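Conserved hypothetical protein (Archaeoglobus fulgidus, PDB 1NT2) pairs with the methyltransferase fibrillarin as a core protein of archaeal box C/D ribonucleoprotein particles and probably helps to bind their guide RNA. Local coordinates at residues L5-Y10 and F36-V41; E86-I91 and E122-V127. One frame throughout, in Å; residues are numbered along the deposited sequence.

Contact 1: L5-Y10 and F36-V41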
loop_
_atom_site.group_PDB
_atom_site.type_symbol
_atom_site.label_atom_id
_atom_site.label_comp_id
_atom_site.label_asym_id
_atom_site.label_seq_id
_atom_site.Cartn_x
_atom_site.Cartn_y
_atom_site.Cartn_z
ATOM N N LEU B 5 5.996 -48.163 9.519
ATOM C CA LEU B 5 5.796 -48.769 8.214
ATOM C C LEU B 5 4.314 -48.659 7.876
ATOM O O LEU B 5 3.493 -48.443 8.764
ATOM C CB LEU B 5 6.242 -50.225 8.247
ATOM C CG LEU B 5 7.576 -50.461 8.965
ATOM C CD1 LEU B 5 8.038 -51.885 8.673
ATOM C CD2 LEU B 5 8.631 -49.446 8.524
ATOM N N TRP B 6 3.966 -48.810 6.603
ATOM C CA TRP B 6 2.576 -48.675 6.176
ATOM C C TRP B 6 1.537 -49.582 6.828
ATOM O O TRP B 6 0.344 -49.280 6.772
ATOM C CB TRP B 6 2.461 -48.805 4.656
ATOM C CG TRP B 6 2.683 -50.186 4.091
ATOM C CD1 TRP B 6 3.872 -50.732 3.686
ATOM C CD2 TRP B 6 1.676 -51.165 3.809
ATOM N NE1 TRP B 6 3.665 -51.985 3.162
ATOM C CE2 TRP B 6 2.327 -52.276 3.227
ATOM C CE3 TRP B 6 0.288 -51.211 3.989
ATOM C CZ2 TRP B 6 1.636 -53.421 2.824
ATOM C CZ3 TRP B 6 -0.399 -52.344 3.587
ATOM C CH2 TRP B 6 0.278 -53.437 3.009
ATOM N N PHE B 7 1.967 -50.688 7.436
ATOM C CA PHE B 7 1.020 -51.596 8.091
ATOM C C PHE B 7 1.035 -51.474 9.607
ATOM O O PHE B 7 0.040 -51.776 10.265
ATOM C CB PHE B 7 1.262 -53.066 7.689
ATOM C CG PHE B 7 2.713 -53.455 7.606
ATOM C CD1 PHE B 7 3.426 -53.294 6.414
ATOM C CD2 PHE B 7 3.373 -53.963 8.719
ATOM C CE1 PHE B 7 4.780 -53.631 6.336
ATOM C CE2 PHE B 7 4.722 -54.305 8.652
ATOM C CZ PHE B 7 5.429 -54.138 7.458
ATOM N N GLY B 8 2.153 -51.024 10.162
ATOM C CA GLY B 8 2.228 -50.880 11.604
ATOM C C GLY B 8 3.562 -50.373 12.126
ATOM O O GLY B 8 4.376 -49.838 11.365
ATOM N N VAL B 9 3.780 -50.554 13.431
ATOM C CA VAL B 9 4.995 -50.116 14.108
ATOM C C VAL B 9 5.933 -51.273 14.456
ATOM O O VAL B 9 5.693 -52.027 15.398
ATOM C CB VAL B 9 4.656 -49.381 15.410
ATOM C CG1 VAL B 9 5.897 -48.682 15.946
ATOM C CG2 VAL B 9 3.530 -48.398 15.175
ATOM N N TYR B 10 7.013 -51.387 13.695
ATOM C CA TYR B 10 8.010 -52.429 13.889
ATOM C C TYR B 10 9.143 -51.939 14.808
ATOM O O TYR B 10 9.383 -50.732 14.940
ATOM C CB TYR B 10 8.570 -52.848 12.515
ATOM C CG TYR B 10 9.746 -53.800 12.555
ATOM C CD1 TYR B 10 9.555 -55.179 12.631
ATOM C CD2 TYR B 10 11.055 -53.315 12.572
ATOM C CE1 TYR B 10 10.644 -56.051 12.728
ATOM C CE2 TYR B 10 12.148 -54.179 12.674
ATOM C CZ TYR B 10 11.935 -55.543 12.755
ATOM O OH TYR B 10 13.012 -56.382 12.904
ATOM N N PHE B 36 16.105 -52.286 7.230
ATOM C CA PHE B 36 15.428 -53.513 6.830
ATOM C C PHE B 36 14.492 -53.333 5.640
ATOM O O PHE B 36 14.203 -52.207 5.227
ATOM C CB PHE B 36 14.641 -54.083 7.999
ATOM C CG PHE B 36 13.823 -53.071 8.731
ATOM C CD1 PHE B 36 14.437 -52.061 9.457
ATOM C CD2 PHE B 36 12.431 -53.164 8.737
ATOM C CE1 PHE B 36 13.673 -51.158 10.190
ATOM C CE2 PHE B 36 11.650 -52.268 9.466
ATOM C CZ PHE B 36 12.265 -51.264 10.196
ATOM N N ASN B 37 14.021 -54.443 5.083
ATOM C CA ASN B 37 13.120 -54.370 3.939
ATOM C C ASN B 37 11.685 -54.374 4.378
ATOM O O ASN B 37 11.146 -55.425 4.722
ATOM C CB ASN B 37 13.341 -55.540 2.989
ATOM C CG ASN B 37 14.308 -55.205 1.875
ATOM O OD1 ASN B 37 15.473 -54.865 2.122
ATOM N ND2 ASN B 37 13.831 -55.295 0.633
ATOM N N VAL B 38 11.064 -53.201 4.362
ATOM C CA VAL B 38 9.669 -53.085 4.769
ATOM C C VAL B 38 8.858 -54.197 4.114
ATOM O O VAL B 38 7.931 -54.753 4.707
ATOM C CB VAL B 38 9.082 -51.732 4.346
ATOM C CG1 VAL B 38 7.681 -51.562 4.941
ATOM C CG2 VAL B 38 10.013 -50.615 4.784
ATOM N N SER B 39 9.231 -54.508 2.881
ATOM C CA SER B 39 8.582 -55.547 2.111
ATOM C C SER B 39 8.653 -56.888 2.841
ATOM O O SER B 39 7.641 -57.574 2.988
ATOM C CB SER B 39 9.260 -55.659 0.746
ATOM O OG SER B 39 10.674 -55.692 0.891
ATOM N N GLU B 40 9.852 -57.253 3.300
ATOM C CA GLU B 40 10.072 -58.520 4.000
ATOM C C GLU B 40 9.385 -58.526 5.344
ATOM O O GLU B 40 8.599 -59.425 5.654
ATOM C CB GLU B 40 11.568 -58.753 4.168
ATOM C CG GLU B 40 12.273 -58.744 2.834
ATOM C CD GLU B 40 13.768 -58.784 2.946
ATOM O OE1 GLU B 40 14.434 -58.734 1.887
ATOM O OE2 GLU B 40 14.276 -58.860 4.086
ATOM N N VAL B 41 9.692 -57.511 6.142
ATOM C CA VAL B 41 9.087 -57.361 7.457
ATOM C C VAL B 41 7.572 -57.395 7.299
ATOM O O VAL B 41 6.847 -57.730 8.223
ATOM C CB VAL B 41 9.492 -56.019 8.104
ATOM C CG1 VAL B 41 8.758 -55.833 9.420
ATOM C CG2 VAL B 41 11.003 -55.979 8.312
#
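The carbonyl oxygen of N37 is held by two backbone N-H groups, V41 N at 2.9 Å and, weakly, E40 N, in the first turn of the helix that starts at V38; N37, whose side chain makes no capping bond, is at the N-cap position. Against that turn packs the tip of a β-hairpin with a two-residue loop, W6-F7, joining strands 3-4 and 9-10, closed by L5 N to G8 O and a weak return bond from G8 N to L5 O. No hydrogen bond links the two elements, so their fit rests on apolar side chains. L5 puts CD1 at the edge of the F36 ring, 3.7 Å from CE2 and 3.8 Å from V38 CG1. With F7 CG in the crowded position between its backbone N and carbonyl carbon (chi1 41°), the ring turns an edge to the helix, CE1 3.7 Å from V38 O. W6 reaches helix 50-71 and packs on I123 of the neighbouring fibrillarin chain, placing the hairpin at that interface. At the far end Y10, its CG anti to the backbone N (chi1 173°), meets F36 obliquely, planes at 41°, and V41, with CG2 over one face of the tyrosine ring, brings CG1 to 3.4 Å from Y10 CD1.

Contact 2: E86-I91 and E122-V127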
loop_
_atom_site.group_PDB
_atom_site.type_symbol
_atom_site.label_atom_id
_atom_site.label_comp_id
_atom_site.label_asym_id
_atom_site.label_seq_id
_atom_site.Cartn_x
_atom_site.Cartn_y
_atom_site.Cartn_z
ATOM N N GLU B 86 -8.885 -8.985 4.345
ATOM C CA GLU B 86 -9.229 -7.791 3.587
ATOM C C GLU B 86 -10.388 -7.071 4.265
ATOM O O GLU B 86 -10.315 -5.882 4.575
ATOM C CB GLU B 86 -9.615 -8.152 2.151
ATOM C CG GLU B 86 -9.804 -6.936 1.251
ATOM C CD GLU B 86 -8.499 -6.210 0.944
ATOM O OE1 GLU B 86 -8.579 -5.033 0.526
ATOM O OE2 GLU B 86 -7.407 -6.811 1.109
ATOM N N ILE B 87 -11.463 -7.810 4.478
ATOM C CA ILE B 87 -12.645 -7.288 5.133
ATOM C C ILE B 87 -12.216 -6.651 6.435
ATOM O O ILE B 87 -12.840 -5.711 6.913
ATOM C CB ILE B 87 -13.613 -8.421 5.454
ATOM C CG1 ILE B 87 -14.012 -9.121 4.162
ATOM C CG2 ILE B 87 -14.824 -7.885 6.178
ATOM C CD1 ILE B 87 -14.708 -10.417 4.386
ATOM N N ASP B 88 -11.137 -7.176 7.002
ATOM C CA ASP B 88 -10.615 -6.676 8.263
ATOM C C ASP B 88 -9.787 -5.424 8.093
ATOM O O ASP B 88 -9.790 -4.537 8.937
ATOM C CB ASP B 88 -9.766 -7.741 8.938
ATOM C CG ASP B 88 -10.313 -8.128 10.278
ATOM O OD1 ASP B 88 -10.626 -7.200 11.064
ATOM O OD2 ASP B 88 -10.436 -9.344 10.544
ATOM N N GLU B 89 -9.063 -5.367 6.991
ATOM C CA GLU B 89 -8.231 -4.227 6.711
ATOM C C GLU B 89 -9.093 -2.971 6.681
ATOM O O GLU B 89 -8.762 -1.966 7.310
ATOM C CB GLU B 89 -7.532 -4.430 5.370
ATOM C CG GLU B 89 -6.434 -3.439 5.132
ATOM C CD GLU B 89 -5.469 -3.401 6.291
ATOM O OE1 GLU B 89 -4.639 -2.465 6.338
ATOM O OE2 GLU B 89 -5.541 -4.314 7.149
ATOM N N SER B 90 -10.205 -3.048 5.953
ATOM C CA SER B 90 -11.141 -1.937 5.811
ATOM C C SER B 90 -11.773 -1.560 7.139
ATOM O O SER B 90 -11.862 -0.382 7.475
ATOM C CB SER B 90 -12.243 -2.309 4.832
ATOM O OG SER B 90 -11.690 -2.966 3.713
ATOM N N ILE B 91 -12.229 -2.556 7.888
ATOM C CA ILE B 91 -12.840 -2.280 9.174
ATOM C C ILE B 91 -11.991 -1.248 9.895
ATOM O O ILE B 91 -12.530 -0.363 10.539
ATOM C CB ILE B 91 -12.907 -3.537 10.065
ATOM C CG1 ILE B 91 -13.967 -4.515 9.553
ATOM C CG2 ILE B 91 -13.216 -3.134 11.489
ATOM C CD1 ILE B 91 -15.374 -4.025 9.722
ATOM N N GLU B 122 -19.551 -7.518 11.070
ATOM C CA GLU B 122 -20.462 -8.641 11.174
ATOM C C GLU B 122 -20.100 -9.650 10.098
ATOM O O GLU B 122 -19.972 -10.837 10.370
ATOM C CB GLU B 122 -21.895 -8.155 10.967
ATOM C CG GLU B 122 -22.913 -9.265 10.782
ATOM C CD GLU B 122 -24.284 -8.723 10.428
ATOM O OE1 GLU B 122 -24.847 -7.964 11.252
ATOM O OE2 GLU B 122 -24.791 -9.053 9.329
ATOM N N LEU B 123 -19.940 -9.165 8.870
ATOM C CA LEU B 123 -19.577 -10.018 7.744
ATOM C C LEU B 123 -18.264 -10.702 8.077
ATOM O O LEU B 123 -18.032 -11.836 7.677
ATOM C CB LEU B 123 -19.405 -9.183 6.476
ATOM C CG LEU B 123 -19.168 -9.937 5.171
ATOM C CD1 LEU B 123 -20.462 -10.573 4.748
ATOM C CD2 LEU B 123 -18.696 -8.993 4.088
ATOM N N ARG B 124 -17.401 -9.998 8.802
ATOM C CA ARG B 124 -16.123 -10.556 9.196
ATOM C C ARG B 124 -16.363 -11.760 10.093
ATOM O O ARG B 124 -15.813 -12.833 9.861
ATOM C CB ARG B 124 -15.281 -9.526 9.947
ATOM C CG ARG B 124 -14.058 -10.131 10.632
ATOM C CD ARG B 124 -13.390 -9.150 11.578
ATOM N NE ARG B 124 -12.699 -9.832 12.678
ATOM C CZ ARG B 124 -13.307 -10.463 13.686
ATOM N NH1 ARG B 124 -14.633 -10.507 13.742
ATOM N NH2 ARG B 124 -12.593 -11.052 14.643
ATOM N N ARG B 125 -17.179 -11.578 11.126
ATOM C CA ARG B 125 -17.491 -12.664 12.054
ATOM C C ARG B 125 -18.338 -13.716 11.334
ATOM O O ARG B 125 -18.584 -14.789 11.872
ATOM C CB ARG B 125 -18.258 -12.133 13.271
ATOM C CG ARG B 125 -17.512 -11.101 14.110
ATOM C CD ARG B 125 -16.881 -11.708 15.362
ATOM N NE ARG B 125 -15.768 -12.616 15.074
ATOM C CZ ARG B 125 -15.070 -13.274 16.005
ATOM N NH1 ARG B 125 -15.361 -13.136 17.295
ATOM N NH2 ARG B 125 -14.071 -14.075 15.648
ATOM N N ASP B 126 -18.782 -13.390 10.122
ATOM C CA ASP B 126 -19.589 -14.292 9.303
ATOM C C ASP B 126 -18.667 -15.187 8.485
ATOM O O ASP B 126 -18.891 -16.392 8.369
ATOM C CB ASP B 126 -20.481 -13.485 8.358
ATOM C CG ASP B 126 -21.918 -13.383 8.841
ATOM O OD1 ASP B 126 -22.148 -13.209 10.060
ATOM O OD2 ASP B 126 -22.820 -13.463 7.982
ATOM N N VAL B 127 -17.631 -14.576 7.914
ATOM C CA VAL B 127 -16.639 -15.289 7.110
ATOM C C VAL B 127 -15.749 -16.133 8.027
ATOM O O VAL B 127 -15.283 -17.204 7.639
ATOM C CB VAL B 127 -15.755 -14.305 6.300
ATOM C CG1 VAL B 127 -14.642 -15.052 5.607
ATOM C CG2 VAL B 127 -16.602 -13.573 5.276
#
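R124 sends CG anti to its backbone N (chi1 168°) and stays extended from CG to NE, which carries the start of its guanidinium across to helix 86-91; D88, one residue after I87, swings its carboxylate over to meet it. The two helices run antiparallel, their local axes 158° apart and 9.6 Å at closest approach, consistent with the coiled coil predicted for this region. D88 OD2 comes to the edge of the guanidinium and takes a bent, weak hydrogen bond from R124 NE at 3.1 Å, part of a salt bridge in which the carboxylate and guanidinium planes stand 79° apart. The stronger partner of the arginine lies on its own helix, where NH2 makes a salt bridge to E128, so the group is drawn from two directions. An alanine at D88 has no carboxylate to receive R124 NE, so the arginine would probably be held mainly by E128 and the helices less firmly joined here. Beneath this bridge, I87 fills the seam with two branches: CG2 crosses the foot of R124, 4.1 Å from CB, and CD1 lies 3.8 Å from V127 CG2 and 4.2 Å from L123 CD2. The apolar seam continues along helices 73-93 and 110-138, V127 touching L80 and L84 on one and I91 touching L120 on the other, while F113 of the second subunit packs on both I87 and L123.

Contact 1 and contact 2 share no secondary-structure element: they lie on opposite sides of the chain's centre, about 36 Å apart at their nearest atoms, and the first closes in sequence before the second opens. Each lies far from that centre and beside another chain, fibrillarin for contact 1 and the second copy of this protein for contact 2. Contact 1, partly buried, seats a turn on the start of a short helix through aromatic and aliphatic groups. Contact 2 is buried and joins two long helices side by side, adding an ion pair at the margin of an aliphatic seam. The aromatic packing belongs to the turn beside fibrillarin, the ion pair to the long helices.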